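PDB 2VLA: restriction endonuclease R.BpuJI from Bacillus pumilus, which recognises a specific DNA sequence through the N-terminal domain in this structure and, as the full-length enzyme, probably cuts DNA as an endonuclease. Local coordinates for residues Tyr140-Leu145 and Asn241-Phe246; Asn151-Ser156 and Glu186-Asp191. All coordinates share one frame; numbering follows the deposited sequence.

Contact 1 (Tyr140-Leu145 and Asn241-Phe246); sequences YILQVL and NYIAQF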
loop_
_atom_site.group_PDB
_atom_site.type_symbol
_atom_site.label_atom_id
_atom_site.label_comp_id
_atom_site.label_asym_id
_atom_site.label_seq_id
_atom_site.Cartn_x
_atom_site.Cartn_y
_atom_site.Cartn_z
ATOM N N TYR A 140 8.898 7.792 0.319
ATOM C CA TYR A 140 8.639 9.189 0.451
ATOM C C TYR A 140 8.225 9.566 1.897
ATOM O O TYR A 140 8.721 10.516 2.482
ATOM C CB TYR A 140 7.585 9.654 -0.563
ATOM C CG TYR A 140 7.541 11.150 -0.722
ATOM C CD1 TYR A 140 6.781 11.917 0.121
ATOM C CD2 TYR A 140 8.324 11.813 -1.696
ATOM C CE1 TYR A 140 6.752 13.251 0.022
ATOM C CE2 TYR A 140 8.293 13.161 -1.794
ATOM C CZ TYR A 140 7.514 13.891 -0.937
ATOM O OH TYR A 140 7.438 15.259 -0.977
ATOM N N ILE A 141 7.280 8.796 2.469
ATOM C CA ILE A 141 6.827 9.030 3.860
ATOM C C ILE A 141 8.007 8.952 4.819
ATOM O O ILE A 141 8.187 9.810 5.685
ATOM C CB ILE A 141 5.741 8.006 4.285
ATOM C CG1 ILE A 141 4.426 8.289 3.570
ATOM C CG2 ILE A 141 5.524 8.039 5.808
ATOM C CD1 ILE A 141 3.509 7.086 3.508
ATOM N N LEU A 142 8.828 7.921 4.659
ATOM C CA LEU A 142 9.960 7.754 5.527
ATOM C C LEU A 142 10.928 8.973 5.417
ATOM O O LEU A 142 11.430 9.460 6.418
ATOM C CB LEU A 142 10.692 6.460 5.179
ATOM C CG LEU A 142 9.941 5.180 5.613
ATOM C CD1 LEU A 142 10.729 3.989 5.095
ATOM C CD2 LEU A 142 9.745 5.101 7.171
ATOM N N GLN A 143 11.173 9.467 4.195
ATOM C CA GLN A 143 12.010 10.632 4.058
ATOM C C GLN A 143 11.390 11.897 4.665
ATOM O O GLN A 143 12.082 12.702 5.268
ATOM C CB GLN A 143 12.371 10.867 2.592
ATOM C CG GLN A 143 13.384 12.016 2.364
ATOM C CD GLN A 143 14.764 11.686 2.870
ATOM O OE1 GLN A 143 15.100 10.538 3.085
ATOM N NE2 GLN A 143 15.618 12.695 2.915
ATOM N N VAL A 144 10.075 12.061 4.510
ATOM C CA VAL A 144 9.385 13.182 5.149
ATOM C C VAL A 144 9.567 13.111 6.696
ATOM O O VAL A 144 9.863 14.104 7.344
ATOM C CB VAL A 144 7.883 13.180 4.783
ATOM C CG1 VAL A 144 7.062 14.102 5.718
ATOM C CG2 VAL A 144 7.678 13.586 3.334
ATOM N N LEU A 145 9.425 11.908 7.255
ATOM C CA LEU A 145 9.580 11.739 8.705
ATOM C C LEU A 145 11.029 12.010 9.153
ATOM O O LEU A 145 11.255 12.636 10.202
ATOM C CB LEU A 145 9.132 10.335 9.125
ATOM C CG LEU A 145 7.618 10.077 9.035
ATOM C CD1 LEU A 145 7.342 8.604 9.228
ATOM C CD2 LEU A 145 6.845 10.919 10.056
ATOM N N ASN A 241 16.597 3.871 6.586
ATOM C CA ASN A 241 17.442 4.622 5.670
ATOM C C ASN A 241 17.505 3.989 4.264
ATOM O O ASN A 241 17.471 4.706 3.244
ATOM C CB ASN A 241 18.831 4.819 6.260
ATOM C CG ASN A 241 18.916 6.058 7.147
ATOM O OD1 ASN A 241 18.672 7.173 6.697
ATOM N ND2 ASN A 241 19.244 5.859 8.410
ATOM N N TYR A 242 17.593 2.680 4.197
ATOM C CA TYR A 242 17.624 2.012 2.926
ATOM C C TYR A 242 16.376 2.346 2.099
ATOM O O TYR A 242 16.487 2.763 0.937
ATOM C CB TYR A 242 17.766 0.502 3.108
ATOM C CG TYR A 242 17.656 -0.265 1.816
ATOM C CD1 TYR A 242 18.704 -0.256 0.868
ATOM C CD2 TYR A 242 16.480 -0.938 1.496
ATOM C CE1 TYR A 242 18.594 -0.971 -0.311
ATOM C CE2 TYR A 242 16.361 -1.662 0.326
ATOM C CZ TYR A 242 17.405 -1.646 -0.597
ATOM O OH TYR A 242 17.280 -2.343 -1.767
ATOM N N ILE A 243 15.198 2.213 2.706
ATOM C CA ILE A 243 13.999 2.416 1.981
ATOM C C ILE A 243 13.785 3.896 1.676
ATOM O O ILE A 243 13.342 4.247 0.586
ATOM C CB ILE A 243 12.779 1.816 2.751
ATOM C CG1 ILE A 243 12.975 0.305 2.923
ATOM C CG2 ILE A 243 11.484 2.105 2.025
ATOM C CD1 ILE A 243 11.943 -0.359 3.842
ATOM N N ALA A 244 14.069 4.760 2.651
ATOM C CA ALA A 244 13.869 6.211 2.467
ATOM C C ALA A 244 14.642 6.739 1.264
ATOM O O ALA A 244 14.208 7.665 0.619
ATOM C CB ALA A 244 14.286 6.963 3.692
ATOM N N GLN A 245 15.784 6.120 0.978
ATOM C CA GLN A 245 16.686 6.618 -0.079
ATOM C C GLN A 245 16.098 6.483 -1.477
ATOM O O GLN A 245 16.598 7.081 -2.411
ATOM C CB GLN A 245 18.050 5.917 0.006
ATOM C CG GLN A 245 18.967 6.560 1.034
ATOM C CD GLN A 245 20.093 5.658 1.485
ATOM O OE1 GLN A 245 20.277 4.556 0.964
ATOM N NE2 GLN A 245 20.853 6.118 2.472
ATOM N N PHE A 246 15.009 5.738 -1.609
ATOM C CA PHE A 246 14.299 5.629 -2.875
ATOM C C PHE A 246 13.220 6.705 -3.075
ATOM O O PHE A 246 12.480 6.660 -4.053
ATOM C CB PHE A 246 13.675 4.232 -3.024
ATOM C CG PHE A 246 14.675 3.134 -3.094
ATOM C CD1 PHE A 246 15.234 2.611 -1.944
ATOM C CD2 PHE A 246 15.105 2.648 -4.329
ATOM C CE1 PHE A 246 16.155 1.600 -2.002
ATOM C CE2 PHE A 246 16.045 1.646 -4.404
ATOM C CZ PHE A 246 16.603 1.138 -3.246
#

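Contact 2 (Asn151-Ser156 and Glu186-Asp191); sequences NNIQLS and EDRSND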
loop_
_atom_site.group_PDB
_atom_site.type_symbol
_atom_site.label_atom_id
_atom_site.label_comp_id
_atom_site.label_asym_id
_atom_site.label_seq_id
_atom_site.Cartn_x
_atom_site.Cartn_y
_atom_site.Cartn_z
ATOM N N ASN A 151 14.558 18.633 11.365
ATOM C CA ASN A 151 14.128 19.985 11.570
ATOM C C ASN A 151 13.357 20.155 12.892
ATOM O O ASN A 151 12.661 21.158 13.097
ATOM C CB ASN A 151 13.267 20.432 10.392
ATOM C CG ASN A 151 14.082 20.745 9.181
ATOM O OD1 ASN A 151 14.603 21.847 9.056
ATOM N ND2 ASN A 151 14.263 19.771 8.310
ATOM N N ASN A 152 13.486 19.169 13.774
ATOM C CA ASN A 152 12.978 19.269 15.134
ATOM C C ASN A 152 11.478 19.532 15.214
ATOM O O ASN A 152 11.009 20.249 16.109
ATOM C CB ASN A 152 13.774 20.321 15.900
ATOM C CG ASN A 152 15.261 19.966 15.980
ATOM O OD1 ASN A 152 15.616 18.880 16.425
ATOM N ND2 ASN A 152 16.131 20.866 15.491
ATOM N N ILE A 153 10.711 18.882 14.336
ATOM C CA ILE A 153 9.259 18.828 14.497
ATOM C C ILE A 153 8.768 17.398 14.365
ATOM O O ILE A 153 9.499 16.517 13.869
ATOM C CB ILE A 153 8.499 19.741 13.498
ATOM C CG1 ILE A 153 8.662 19.235 12.061
ATOM C CG2 ILE A 153 8.976 21.192 13.627
ATOM C CD1 ILE A 153 7.662 19.814 11.099
ATOM N N GLN A 154 7.557 17.151 14.860
ATOM C CA GLN A 154 6.944 15.858 14.703
ATOM C C GLN A 154 5.598 16.014 14.015
ATOM O O GLN A 154 4.973 17.059 14.111
ATOM C CB GLN A 154 6.777 15.200 16.066
ATOM C CG GLN A 154 8.112 14.922 16.745
ATOM C CD GLN A 154 7.966 14.531 18.171
ATOM O OE1 GLN A 154 7.395 15.270 18.974
ATOM N NE2 GLN A 154 8.508 13.373 18.521
ATOM N N LEU A 155 5.211 14.997 13.265
ATOM C CA LEU A 155 4.024 15.053 12.428
ATOM C C LEU A 155 2.914 14.168 12.956
ATOM O O LEU A 155 3.157 13.082 13.482
ATOM C CB LEU A 155 4.361 14.596 11.006
ATOM C CG LEU A 155 5.487 15.352 10.307
ATOM C CD1 LEU A 155 5.600 14.845 8.911
ATOM C CD2 LEU A 155 5.190 16.815 10.344
ATOM N N SER A 156 1.693 14.614 12.740
ATOM C CA SER A 156 0.517 13.826 13.057
ATOM C C SER A 156 0.078 13.035 11.841
ATOM O O SER A 156 0.522 13.291 10.709
ATOM C CB SER A 156 -0.621 14.736 13.493
ATOM O OG SER A 156 -1.104 15.473 12.372
ATOM N N GLU A 186 5.468 26.663 8.306
ATOM C CA GLU A 186 4.846 27.966 8.045
ATOM C C GLU A 186 3.376 27.961 8.450
ATOM O O GLU A 186 2.898 28.894 9.105
ATOM C CB GLU A 186 4.973 28.351 6.575
ATOM C CG GLU A 186 4.365 29.715 6.253
ATOM C CD GLU A 186 4.274 29.985 4.765
ATOM O OE1 GLU A 186 5.303 30.367 4.162
ATOM O OE2 GLU A 186 3.167 29.840 4.201
ATOM N N ASP A 187 2.661 26.899 8.090
ATOM C CA ASP A 187 1.261 26.800 8.428
ATOM C C ASP A 187 1.057 26.826 9.947
ATOM O O ASP A 187 0.187 27.541 10.454
ATOM C CB ASP A 187 0.662 25.530 7.826
ATOM C CG ASP A 187 0.211 25.719 6.379
ATOM O OD1 ASP A 187 0.373 26.848 5.835
ATOM O OD2 ASP A 187 -0.289 24.733 5.776
ATOM N N ARG A 188 1.865 26.065 10.673
ATOM C CA ARG A 188 1.748 26.032 12.134
ATOM C C ARG A 188 2.017 27.409 12.720
ATOM O O ARG A 188 1.403 27.800 13.710
ATOM C CB ARG A 188 2.712 25.019 12.739
ATOM C CG ARG A 188 2.350 23.574 12.448
ATOM C CD ARG A 188 3.297 22.625 13.114
ATOM N NE ARG A 188 2.948 21.238 12.834
ATOM C CZ ARG A 188 3.625 20.188 13.279
ATOM N NH1 ARG A 188 4.695 20.356 14.038
ATOM N NH2 ARG A 188 3.237 18.966 12.947
ATOM N N SER A 189 2.945 28.140 12.113
ATOM C CA SER A 189 3.303 29.476 12.615
ATOM C C SER A 189 2.158 30.464 12.420
ATOM O O SER A 189 2.109 31.514 13.071
ATOM C CB SER A 189 4.576 29.994 11.934
ATOM O OG SER A 189 4.304 30.494 10.640
ATOM N N ASN A 190 1.230 30.111 11.541
ATOM C CA ASN A 190 0.057 30.914 11.282
ATOM C C ASN A 190 -1.177 30.290 11.907
ATOM O O ASN A 190 -2.302 30.647 11.564
ATOM C CB ASN A 190 -0.146 31.068 9.777
ATOM C CG ASN A 190 0.867 32.010 9.150
ATOM O OD1 ASN A 190 1.113 33.091 9.667
ATOM N ND2 ASN A 190 1.455 31.602 8.032
ATOM N N ASP A 191 -0.950 29.338 12.810
ATOM C CA ASP A 191 -2.042 28.637 13.520
ATOM C C ASP A 191 -3.015 27.960 12.552
ATOM O O ASP A 191 -4.230 27.889 12.807
ATOM C CB ASP A 191 -2.781 29.599 14.445
ATOM C CG ASP A 191 -1.876 30.181 15.517
ATOM O OD1 ASP A 191 -1.129 29.407 16.159
ATOM O OD2 ASP A 191 -1.899 31.414 15.708
HETATM O O HOH W 1 6.369 19.332 16.351
#

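Contact 1 (Tyr140-Leu145 and Asn241-Phe246)
Gln143 CG lies anti to the backbone N (chi1 -174°), and a bend at chi2 (69°) turns the amide toward Ala244. Gln143 OE1 then sits beside Ala244 CB, 3.7 Å away. The preceding residue, Leu142, reaches the other helix with its own side chain. Its CG stands beside the backbone N, and chi2 of 175° carries CD1 outward to Ile243. Leu142 CD1 meets Ile243 CG2 at 3.7 Å and Ile243 CB at 3.8 Å. The two branched side chains cross at a slant. Leu142 CB also touches Ala244 CB at 3.9 Å. The alanine methyl touches both the leucine stem and the glutamine amide oxygen. The backbones come close here, with Gln143 CA 5.1 Å from Ala244 CA.

The contact joins helix 137-150 to helix 237-244. Helix 237-244 comes just after the two-stranded hairpin 223-225/230-232, in the N-terminal DNA-recognition domain. Helices followed by this hairpin are consistent with a winged-helix form of helix-turn-helix. Leu142 also packs on Leu232 of that hairpin. Ile243 reaches Pro139 and Leu222, and Ala244 rests on Leu146. Gln143 is partly exposed and also touches Trp247 and Pro177.

Contact 2 (Asn151-Ser156 and Glu186-Asp191)
The Arg188 guanidinium turns an edge to the backbone carbonyl of Gln154. Extended from CG to NE, the side chain bridges from helix 177-189 to the loop 151-156, where the nearest CA atoms, those of Ile153 and Arg188, are 10.7 Å apart. Arg188 NH2 donates to Gln154 O at 2.8 Å in a nearly straight bond (164°). The oxygen lies in the guanidinium plane, while the donor is tilted 17° from the carbonyl plane. Arg188 NH1 adds a weak, bent bond to Gln154 O at 3.3 Å.

Ile153 comes over one face of the guanidinium with CD1, and its CB is 3.9 Å from Arg188 NH1. Leu155 crosses the arginine at about a right angle, bringing CD2 to 3.9 Å from Arg188 NH2. A water accepts from Gln154 N at 2.9 Å and, weakly, from Arg188 NH1.

The loop begins at a Schellman motif with Asn152 as C-prime residue. It ends at Ser156, the N-cap of helix 157-165. Asp159 of that helix makes a salt bridge with Arg188 NH2. One arginine nitrogen therefore serves both a neutral carbonyl and a carboxylate, which probably limits rotation of the guanidinium and ties helix 177-189 to two neighbouring elements.

Overall arrangement
Helix 137-150 carries one side of contact 1, and the loop 151-156 of contact 2 follows directly after it. The two centres are 19 Å apart. The contacts meet where Val144 CG1 touches Leu155 CD1 at 3.6 Å. Both segments of contact 2 fall between the two segments of contact 1 in the sequence. Helix 137-150, the extended residues around Leu155, further helices and then the hairpin 223-225/230-232 are consistent with a winged helix, Leu155 pairing through its backbone with Val230 of the wing. Contact 1 is buried and mostly apolar; contact 2 is partly buried, centred on a polar group and nearer the bound DNA, about 11 Å at the nearest atoms.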